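Local coordinates for protein-glutamine gamma-glutamyltransferase (Pagrus major, PDB 1G0D) that probably catalyses calcium-dependent cross-linking of proteins, joining peptide-bound glutamine to lysine or other primary amines, and probably binds GTP, at residues R560-L565 against M575-I580; L506-M511 against H538-R543; L475-A480 against V490-K495. One frame throughout, in Å; residues are numbered along the deposited sequence.

Interaction 1 of 3, residues R560-L565 against M575-I580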
loop_
_atom_site.group_PDB
_atom_site.type_symbol
_atom_site.label_atom_id
_atom_site.label_comp_id
_atom_site.label_asym_id
_atom_site.label_seq_id
_atom_site.Cartn_x
_atom_site.Cartn_y
_atom_site.Cartn_z
ATOM N N ARG A 560 5.854 -23.492 6.857
ATOM C CA ARG A 560 5.070 -24.097 5.797
ATOM C C ARG A 560 5.028 -25.612 5.989
ATOM O O ARG A 560 6.057 -26.261 5.925
ATOM C CB ARG A 560 5.700 -23.770 4.452
ATOM C CG ARG A 560 4.831 -24.067 3.246
ATOM C CD ARG A 560 5.455 -23.420 2.034
ATOM N NE ARG A 560 5.190 -21.989 1.986
ATOM C CZ ARG A 560 5.581 -21.183 1.001
ATOM N NH1 ARG A 560 5.287 -19.885 1.038
ATOM N NH2 ARG A 560 6.270 -21.674 -0.022
ATOM N N VAL A 561 3.852 -26.172 6.247
ATOM C CA VAL A 561 3.709 -27.613 6.408
ATOM C C VAL A 561 3.147 -28.177 5.115
ATOM O O VAL A 561 2.247 -27.578 4.530
ATOM C CB VAL A 561 2.742 -27.945 7.545
ATOM C CG1 VAL A 561 2.575 -29.456 7.678
ATOM C CG2 VAL A 561 3.261 -27.340 8.838
ATOM N N LYS A 562 3.698 -29.296 4.651
ATOM C CA LYS A 562 3.236 -29.952 3.417
ATOM C C LYS A 562 2.946 -31.425 3.649
ATOM O O LYS A 562 3.569 -32.071 4.470
ATOM C CB LYS A 562 4.284 -29.837 2.316
ATOM C CG LYS A 562 4.714 -28.420 2.048
ATOM C CD LYS A 562 5.694 -28.379 0.882
ATOM C CE LYS A 562 6.093 -26.967 0.512
ATOM N NZ LYS A 562 6.741 -26.968 -0.820
ATOM N N ALA A 563 1.994 -31.974 2.934
ATOM C CA ALA A 563 1.712 -33.375 3.147
ATOM C C ALA A 563 1.483 -33.962 1.780
ATOM O O ALA A 563 0.842 -33.342 0.933
ATOM C CB ALA A 563 0.479 -33.552 4.023
ATOM N N LEU A 564 2.056 -35.136 1.551
ATOM C CA LEU A 564 1.914 -35.829 0.271
ATOM C C LEU A 564 1.237 -37.129 0.635
ATOM O O LEU A 564 1.549 -37.730 1.658
ATOM C CB LEU A 564 3.290 -36.129 -0.320
ATOM C CG LEU A 564 3.555 -36.078 -1.816
ATOM C CD1 LEU A 564 3.667 -37.477 -2.330
ATOM C CD2 LEU A 564 2.486 -35.294 -2.538
ATOM N N LEU A 565 0.301 -37.573 -0.177
ATOM C CA LEU A 565 -0.380 -38.818 0.119
ATOM C C LEU A 565 -0.291 -39.587 -1.160
ATOM O O LEU A 565 -1.077 -39.328 -2.055
ATOM C CB LEU A 565 -1.848 -38.554 0.427
ATOM C CG LEU A 565 -2.666 -39.336 1.453
ATOM C CD1 LEU A 565 -3.688 -40.179 0.734
ATOM C CD2 LEU A 565 -1.774 -40.180 2.302
ATOM N N MET A 575 -1.504 -33.683 -2.711
ATOM C CA MET A 575 -0.751 -32.744 -1.882
ATOM C C MET A 575 -1.646 -31.677 -1.248
ATOM O O MET A 575 -2.755 -31.412 -1.716
ATOM C CB MET A 575 0.345 -32.053 -2.713
ATOM C CG MET A 575 1.622 -31.682 -1.930
ATOM S SD MET A 575 2.544 -30.285 -2.659
ATOM C CE MET A 575 1.525 -29.973 -4.167
ATOM N N THR A 576 -1.152 -31.078 -0.171
ATOM C CA THR A 576 -1.858 -30.027 0.531
ATOM C C THR A 576 -0.833 -29.259 1.323
ATOM O O THR A 576 -0.044 -29.833 2.053
ATOM C CB THR A 576 -2.908 -30.572 1.492
ATOM O OG1 THR A 576 -3.976 -31.168 0.746
ATOM C CG2 THR A 576 -3.484 -29.448 2.294
ATOM N N VAL A 577 -0.818 -27.949 1.175
ATOM C CA VAL A 577 0.146 -27.173 1.917
ATOM C C VAL A 577 -0.547 -26.224 2.867
ATOM O O VAL A 577 -1.667 -25.831 2.627
ATOM C CB VAL A 577 1.045 -26.397 0.962
ATOM C CG1 VAL A 577 2.025 -25.530 1.747
ATOM C CG2 VAL A 577 1.793 -27.380 0.112
ATOM N N ALA A 578 0.110 -25.899 3.969
ATOM C CA ALA A 578 -0.446 -24.988 4.949
ATOM C C ALA A 578 0.674 -24.113 5.457
ATOM O O ALA A 578 1.783 -24.592 5.662
ATOM C CB ALA A 578 -1.049 -25.766 6.099
ATOM N N ASN A 579 0.410 -22.827 5.624
ATOM C CA ASN A 579 1.431 -21.936 6.153
ATOM C C ASN A 579 0.954 -21.524 7.497
ATOM O O ASN A 579 -0.137 -20.972 7.624
ATOM C CB ASN A 579 1.590 -20.704 5.296
ATOM C CG ASN A 579 2.411 -20.973 4.089
ATOM O OD1 ASN A 579 3.623 -20.784 4.107
ATOM N ND2 ASN A 579 1.764 -21.430 3.023
ATOM N N ILE A 580 1.768 -21.796 8.508
ATOM C CA ILE A 580 1.374 -21.459 9.844
ATOM C C ILE A 580 2.051 -20.217 10.374
ATOM O O ILE A 580 3.255 -20.184 10.539
ATOM C CB ILE A 580 1.657 -22.614 10.800
ATOM C CG1 ILE A 580 1.105 -23.906 10.210
ATOM C CG2 ILE A 580 1.000 -22.356 12.148
ATOM C CD1 ILE A 580 1.243 -25.124 11.109
#

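Interaction 2 of 3, residues L506-M511 against H538-R543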
loop_
_atom_site.group_PDB
_atom_site.type_symbol
_atom_site.label_atom_id
_atom_site.label_comp_id
_atom_site.label_asym_id
_atom_site.label_seq_id
_atom_site.Cartn_x
_atom_site.Cartn_y
_atom_site.Cartn_z
ATOM N N LEU A 506 2.198 -41.690 3.417
ATOM C CA LEU A 506 2.007 -40.329 3.848
ATOM C C LEU A 506 3.290 -39.607 4.240
ATOM O O LEU A 506 3.835 -39.826 5.319
ATOM C CB LEU A 506 1.039 -40.361 5.027
ATOM C CG LEU A 506 0.230 -39.184 5.572
ATOM C CD1 LEU A 506 0.715 -38.851 6.974
ATOM C CD2 LEU A 506 0.317 -38.001 4.662
ATOM N N THR A 507 3.763 -38.725 3.374
ATOM C CA THR A 507 4.959 -37.943 3.671
ATOM C C THR A 507 4.602 -36.550 4.211
ATOM O O THR A 507 3.786 -35.850 3.624
ATOM C CB THR A 507 5.788 -37.737 2.410
ATOM O OG1 THR A 507 6.006 -38.998 1.762
ATOM C CG2 THR A 507 7.108 -37.065 2.758
ATOM N N MET A 508 5.220 -36.140 5.311
ATOM C CA MET A 508 4.963 -34.820 5.887
ATOM C C MET A 508 6.256 -34.083 6.186
ATOM O O MET A 508 7.208 -34.677 6.679
ATOM C CB MET A 508 4.191 -34.948 7.184
ATOM C CG MET A 508 3.207 -36.052 7.193
ATOM S SD MET A 508 2.780 -36.273 8.913
ATOM C CE MET A 508 2.926 -38.068 9.111
ATOM N N LEU A 509 6.310 -32.795 5.869
ATOM C CA LEU A 509 7.501 -31.995 6.157
ATOM C C LEU A 509 7.073 -30.690 6.759
ATOM O O LEU A 509 5.995 -30.198 6.495
ATOM C CB LEU A 509 8.287 -31.611 4.911
ATOM C CG LEU A 509 8.528 -32.369 3.612
ATOM C CD1 LEU A 509 7.229 -32.678 2.860
ATOM C CD2 LEU A 509 9.452 -31.457 2.768
ATOM N N ALA A 510 7.951 -30.090 7.530
ATOM C CA ALA A 510 7.652 -28.819 8.129
ATOM C C ALA A 510 8.955 -28.038 8.004
ATOM O O ALA A 510 9.982 -28.434 8.567
ATOM C CB ALA A 510 7.266 -29.023 9.559
ATOM N N MET A 511 8.920 -26.949 7.239
ATOM C CA MET A 511 10.108 -26.130 7.015
ATOM C C MET A 511 9.751 -24.690 7.261
ATOM O O MET A 511 8.623 -24.306 7.017
ATOM C CB MET A 511 10.555 -26.254 5.573
ATOM C CG MET A 511 9.772 -25.345 4.661
ATOM S SD MET A 511 9.567 -26.000 2.995
ATOM C CE MET A 511 9.044 -27.678 3.440
ATOM N N HIS A 538 -7.879 -41.067 9.083
ATOM C CA HIS A 538 -6.659 -41.230 9.875
ATOM C C HIS A 538 -6.010 -39.881 10.195
ATOM O O HIS A 538 -5.743 -39.085 9.304
ATOM C CB HIS A 538 -5.657 -42.125 9.117
ATOM C CG HIS A 538 -4.271 -42.107 9.680
ATOM N ND1 HIS A 538 -3.851 -42.985 10.660
ATOM C CD2 HIS A 538 -3.205 -41.319 9.407
ATOM C CE1 HIS A 538 -2.593 -42.733 10.969
ATOM N NE2 HIS A 538 -2.174 -41.730 10.220
ATOM N N LYS A 539 -5.755 -39.638 11.471
ATOM C CA LYS A 539 -5.127 -38.396 11.892
ATOM C C LYS A 539 -3.718 -38.605 12.440
ATOM O O LYS A 539 -3.527 -39.317 13.423
ATOM C CB LYS A 539 -5.958 -37.713 12.968
ATOM C CG LYS A 539 -7.311 -37.212 12.506
ATOM C CD LYS A 539 -7.828 -36.167 13.494
ATOM C CE LYS A 539 -9.354 -36.112 13.562
ATOM N NZ LYS A 539 -9.839 -35.297 14.730
ATOM N N GLU A 540 -2.734 -37.979 11.800
ATOM C CA GLU A 540 -1.348 -38.062 12.238
ATOM C C GLU A 540 -0.950 -36.700 12.755
ATOM O O GLU A 540 -1.437 -35.674 12.282
ATOM C CB GLU A 540 -0.424 -38.445 11.085
ATOM C CG GLU A 540 -0.134 -39.928 11.000
ATOM C CD GLU A 540 1.049 -40.339 11.843
ATOM O OE1 GLU A 540 0.828 -40.689 13.020
ATOM O OE2 GLU A 540 2.191 -40.310 11.331
ATOM N N VAL A 541 -0.071 -36.695 13.742
ATOM C CA VAL A 541 0.399 -35.463 14.346
ATOM C C VAL A 541 1.899 -35.210 14.151
ATOM O O VAL A 541 2.721 -36.132 14.084
ATOM C CB VAL A 541 0.090 -35.466 15.863
ATOM C CG1 VAL A 541 0.732 -34.275 16.528
ATOM C CG2 VAL A 541 -1.409 -35.458 16.075
ATOM N N MET A 542 2.247 -33.937 14.033
ATOM C CA MET A 542 3.631 -33.552 13.886
ATOM C C MET A 542 3.849 -32.512 14.944
ATOM O O MET A 542 3.188 -31.490 14.944
ATOM C CB MET A 542 3.863 -32.955 12.508
ATOM C CG MET A 542 5.264 -32.398 12.278
ATOM S SD MET A 542 5.529 -32.013 10.519
ATOM C CE MET A 542 3.906 -32.498 9.815
ATOM N N ARG A 543 4.763 -32.768 15.864
ATOM C CA ARG A 543 4.997 -31.797 16.907
ATOM C C ARG A 543 6.193 -30.951 16.623
ATOM O O ARG A 543 7.314 -31.453 16.574
ATOM C CB ARG A 543 5.186 -32.474 18.252
ATOM C CG ARG A 543 5.461 -31.502 19.385
ATOM C CD ARG A 543 4.993 -32.065 20.717
ATOM N NE ARG A 543 5.156 -31.095 21.790
ATOM C CZ ARG A 543 4.173 -30.331 22.266
ATOM N NH1 ARG A 543 2.947 -30.420 21.762
ATOM N NH2 ARG A 543 4.417 -29.480 23.258
#

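Interaction 3 of 3, residues L475-A480 against V490-K495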
loop_
_atom_site.group_PDB
_atom_site.type_symbol
_atom_site.label_atom_id
_atom_site.label_comp_id
_atom_site.label_asym_id
_atom_site.label_seq_id
_atom_site.Cartn_x
_atom_site.Cartn_y
_atom_site.Cartn_z
ATOM N N LEU A 475 -6.829 -35.107 1.867
ATOM C CA LEU A 475 -5.746 -34.674 2.747
ATOM C C LEU A 475 -5.993 -33.257 3.236
ATOM O O LEU A 475 -6.472 -32.426 2.486
ATOM C CB LEU A 475 -4.417 -34.751 1.972
ATOM C CG LEU A 475 -3.061 -34.987 2.651
ATOM C CD1 LEU A 475 -3.134 -36.018 3.759
ATOM C CD2 LEU A 475 -2.077 -35.423 1.593
ATOM N N SER A 476 -5.664 -32.984 4.494
ATOM C CA SER A 476 -5.856 -31.656 5.062
ATOM C C SER A 476 -4.949 -31.457 6.267
ATOM O O SER A 476 -4.681 -32.417 6.970
ATOM C CB SER A 476 -7.319 -31.478 5.482
ATOM O OG SER A 476 -7.615 -32.173 6.687
ATOM N N ILE A 477 -4.472 -30.230 6.490
ATOM C CA ILE A 477 -3.593 -29.901 7.622
ATOM C C ILE A 477 -4.343 -28.967 8.539
ATOM O O ILE A 477 -5.059 -28.096 8.059
ATOM C CB ILE A 477 -2.288 -29.200 7.146
ATOM C CG1 ILE A 477 -1.500 -30.153 6.255
ATOM C CG2 ILE A 477 -1.418 -28.820 8.314
ATOM C CD1 ILE A 477 -0.649 -29.456 5.261
ATOM N N LYS A 478 -4.185 -29.129 9.849
ATOM C CA LYS A 478 -4.915 -28.279 10.781
ATOM C C LYS A 478 -4.105 -27.865 11.976
ATOM O O LYS A 478 -3.244 -28.595 12.416
ATOM C CB LYS A 478 -6.168 -28.992 11.270
ATOM C CG LYS A 478 -6.295 -30.445 10.827
ATOM C CD LYS A 478 -7.758 -30.858 10.693
ATOM C CE LYS A 478 -7.904 -32.380 10.770
ATOM N NZ LYS A 478 -9.335 -32.819 10.677
ATOM N N HIS A 479 -4.381 -26.691 12.517
ATOM C CA HIS A 479 -3.634 -26.236 13.667
ATOM C C HIS A 479 -4.437 -25.295 14.552
ATOM O O HIS A 479 -5.380 -24.656 14.080
ATOM C CB HIS A 479 -2.342 -25.556 13.206
ATOM C CG HIS A 479 -2.543 -24.219 12.549
ATOM N ND1 HIS A 479 -2.062 -23.935 11.288
ATOM C CD2 HIS A 479 -3.103 -23.070 12.998
ATOM C CE1 HIS A 479 -2.316 -22.675 10.990
ATOM N NE2 HIS A 479 -2.948 -22.128 12.012
ATOM N N ALA A 480 -4.040 -25.193 15.823
ATOM C CA ALA A 480 -4.717 -24.327 16.808
ATOM C C ALA A 480 -4.168 -22.903 16.908
ATOM O O ALA A 480 -4.260 -22.296 17.979
ATOM C CB ALA A 480 -4.651 -24.966 18.197
ATOM N N VAL A 490 0.426 -30.167 14.948
ATOM C CA VAL A 490 -0.273 -29.842 13.709
ATOM C C VAL A 490 -0.824 -31.181 13.237
ATOM O O VAL A 490 -0.063 -32.119 13.054
ATOM C CB VAL A 490 0.701 -29.345 12.592
ATOM C CG1 VAL A 490 -0.042 -29.231 11.294
ATOM C CG2 VAL A 490 1.315 -28.007 12.967
ATOM N N ILE A 491 -2.128 -31.296 13.043
ATOM C CA ILE A 491 -2.643 -32.564 12.552
ATOM C C ILE A 491 -2.745 -32.593 11.040
ATOM O O ILE A 491 -3.083 -31.588 10.405
ATOM C CB ILE A 491 -4.017 -32.881 13.117
ATOM C CG1 ILE A 491 -3.930 -32.916 14.619
ATOM C CG2 ILE A 491 -4.493 -34.218 12.629
ATOM C CD1 ILE A 491 -4.343 -31.627 15.168
ATOM N N VAL A 492 -2.410 -33.748 10.474
ATOM C CA VAL A 492 -2.493 -33.989 9.045
ATOM C C VAL A 492 -3.529 -35.105 8.990
ATOM O O VAL A 492 -3.263 -36.216 9.427
ATOM C CB VAL A 492 -1.130 -34.498 8.468
ATOM C CG1 VAL A 492 -1.272 -34.854 6.997
ATOM C CG2 VAL A 492 -0.080 -33.416 8.614
ATOM N N GLU A 493 -4.724 -34.810 8.477
ATOM C CA GLU A 493 -5.754 -35.809 8.426
ATOM C C GLU A 493 -6.072 -36.264 7.029
ATOM O O GLU A 493 -6.285 -35.463 6.136
ATOM C CB GLU A 493 -7.006 -35.274 9.097
ATOM C CG GLU A 493 -8.250 -36.076 8.791
ATOM C CD GLU A 493 -9.478 -35.577 9.532
ATOM O OE1 GLU A 493 -9.793 -36.145 10.604
ATOM O OE2 GLU A 493 -10.126 -34.621 9.034
ATOM N N VAL A 494 -6.090 -37.579 6.849
ATOM C CA VAL A 494 -6.403 -38.214 5.576
ATOM C C VAL A 494 -7.822 -38.757 5.715
ATOM O O VAL A 494 -8.072 -39.583 6.574
ATOM C CB VAL A 494 -5.458 -39.416 5.317
ATOM C CG1 VAL A 494 -5.781 -40.010 3.974
ATOM C CG2 VAL A 494 -3.985 -38.991 5.429
ATOM N N LYS A 495 -8.758 -38.296 4.901
ATOM C CA LYS A 495 -10.127 -38.784 5.019
ATOM C C LYS A 495 -10.433 -39.677 3.866
ATOM O O LYS A 495 -10.436 -39.243 2.729
ATOM C CB LYS A 495 -11.169 -37.637 4.993
ATOM C CG LYS A 495 -11.574 -37.021 6.364
ATOM C CD LYS A 495 -11.761 -35.476 6.324
ATOM C CE LYS A 495 -10.679 -34.752 5.444
ATOM N NZ LYS A 495 -9.401 -34.322 6.115
#

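Interaction 1 of 3, residues R560-L565 against M575-I580
R560 and N579 face each other as a non-hydrogen-bonded pair at one end of an antiparallel beta hairpin, strands 558-566 and 573-581, and their side chains lie alongside each other, pointing the same way. R560 NE donates to N579 OD1 at 2.9 Å with an N-H...O angle of 176°. The oxygen lies in the guanidinium plane and is met on a lone pair, although the two flat groups stand 84° apart. The bend at chi3 of R560 (-78°) turns NE out of the otherwise extended chain.

V577 packs on the same face of the sheet: its CG1 is 3.5 Å from R560 CG, while CG2 reaches K562 CG at 3.7 Å. Farther along, L564 CD2 touches M575 CG. On the other face V561 CG2 meets I580 CD1 at 3.8 Å. Backbone bonds at V561 with A578 and at A563 with T576 hold these rows in register; V561 N to A578 O is 2.7 Å.

Outside the pair, R560 NH1 bonds to S517 and N330, and NH2 forms a salt bridge with D326, which also receives K562 NZ. The guanidinium is thus gripped at all three nitrogens, which would fix its rotation. A578, N579 and I580 belong to a GTP site inferred by similarity, so the end of strand 573-581 that holds them probably contributes to nucleotide binding. At the other end T576 OG1 lies 2.8 Å from M575 O, above its carbonyl plane, and also has D415 O as a partner.

Interaction 2 of 3, residues L506-M511 against H538-R543
L506 and M508 both turn toward strand 536-544, but the interface rests on M508, A510 and M542. The approach of L506 CD1 to E540 CG is doubtful, since that carbon lies too close to H538 NE2 in the model. Two residues on, the bend at chi3 of M508 (-132°) brings CE to E540, and the two side chains cross at about a right angle. CE is 3.9 Å from E540 CB; its 3.2 Å approach to E540 OE2 is less certain, given the same strain, and is not a hydrogen bond. The carboxylate has its charged partner in K526, a salt bridge through OE2.

M508 also meets M542, the two side chains sliding past each other in opposite directions. M542 CE sits 3.6 Å from M508 CB and 4.0 Å from M508 SD. A510 ends the row, its CB at 3.6 Å from M542 SD.

The axes run 9.1 Å apart at 25°, and no hydrogen bond crosses between them. This is therefore side-chain packing between two layers set face to face in the first of the two C-terminal beta-barrel domains of transglutaminases. Strand 502-513 lies between strands 558-566 and 525-532 in one sheet, with L506 also touching L565. Strand 536-544 is an outermost strand of the facing three-stranded sheet, next to strand 488-496, and M542 additionally reaches V561 of strand 558-566.

Interaction 3 of 3, residues L475-A480 against V490-K495
K478 reaches across to E493, its side chain running past I491. Its CB is 4.1 Å from I491 O; CG comes closer to that oxygen, 3.4 Å, and lies 4.0 Å from I491 CB. Beyond CG the chain is extended, which carries CE to 3.5 Å from E493 CB. At the tip, NZ forms a salt bridge with E493 OE2 at 2.6 Å, approaching from above the carboxylate plane, 73° out of it.

The same oxygen accepts K495 NZ on its anti side, 17° from the plane, at 3.0 Å. Through this shared OE2 the three charged residues form a network over one face of an antiparallel beta hairpin, strands 473-479 and 488-496. K495 NZ also gives a weak bond to S476 OG. An alanine in place of E493 would probably leave K478 NZ and K495 NZ, 4.8 Å apart, without the carboxylate that offsets their like charges.

The opposite face, with L475, I477, V490, V492 and V494, is largely apolar and turns toward the other sheet of the barrel: I477 CG2 meets V490 CG1 at 3.3 Å, and L475 CD1 touches V494 CG2. S476 to A480 belong to the GTP site inferred by similarity, and H479 side-chain atoms touch I580 on strand 573-581.

From the N terminus, interaction 3 comes first, closing a hairpin between strands 473-479 and 488-496. Interaction 2 follows, spanning the 26 residues between 506-511 and 538-543, which include strand 525-532. Interaction 1 closes a second hairpin afterwards. The three are in series, none enclosing or crossing another. In space, however, they interlock with centres 8 to 9 Å apart. Interaction 1 shares a sheet with segment 506-511, where L564 N probably bonds to T507 O; interaction 3 shares one with segment 538-543, where V492 N probably bonds to E540 O. Interaction 2 joins the sheets, while a weak bond from T576 OG1 to L475 O also joins the two hairpins.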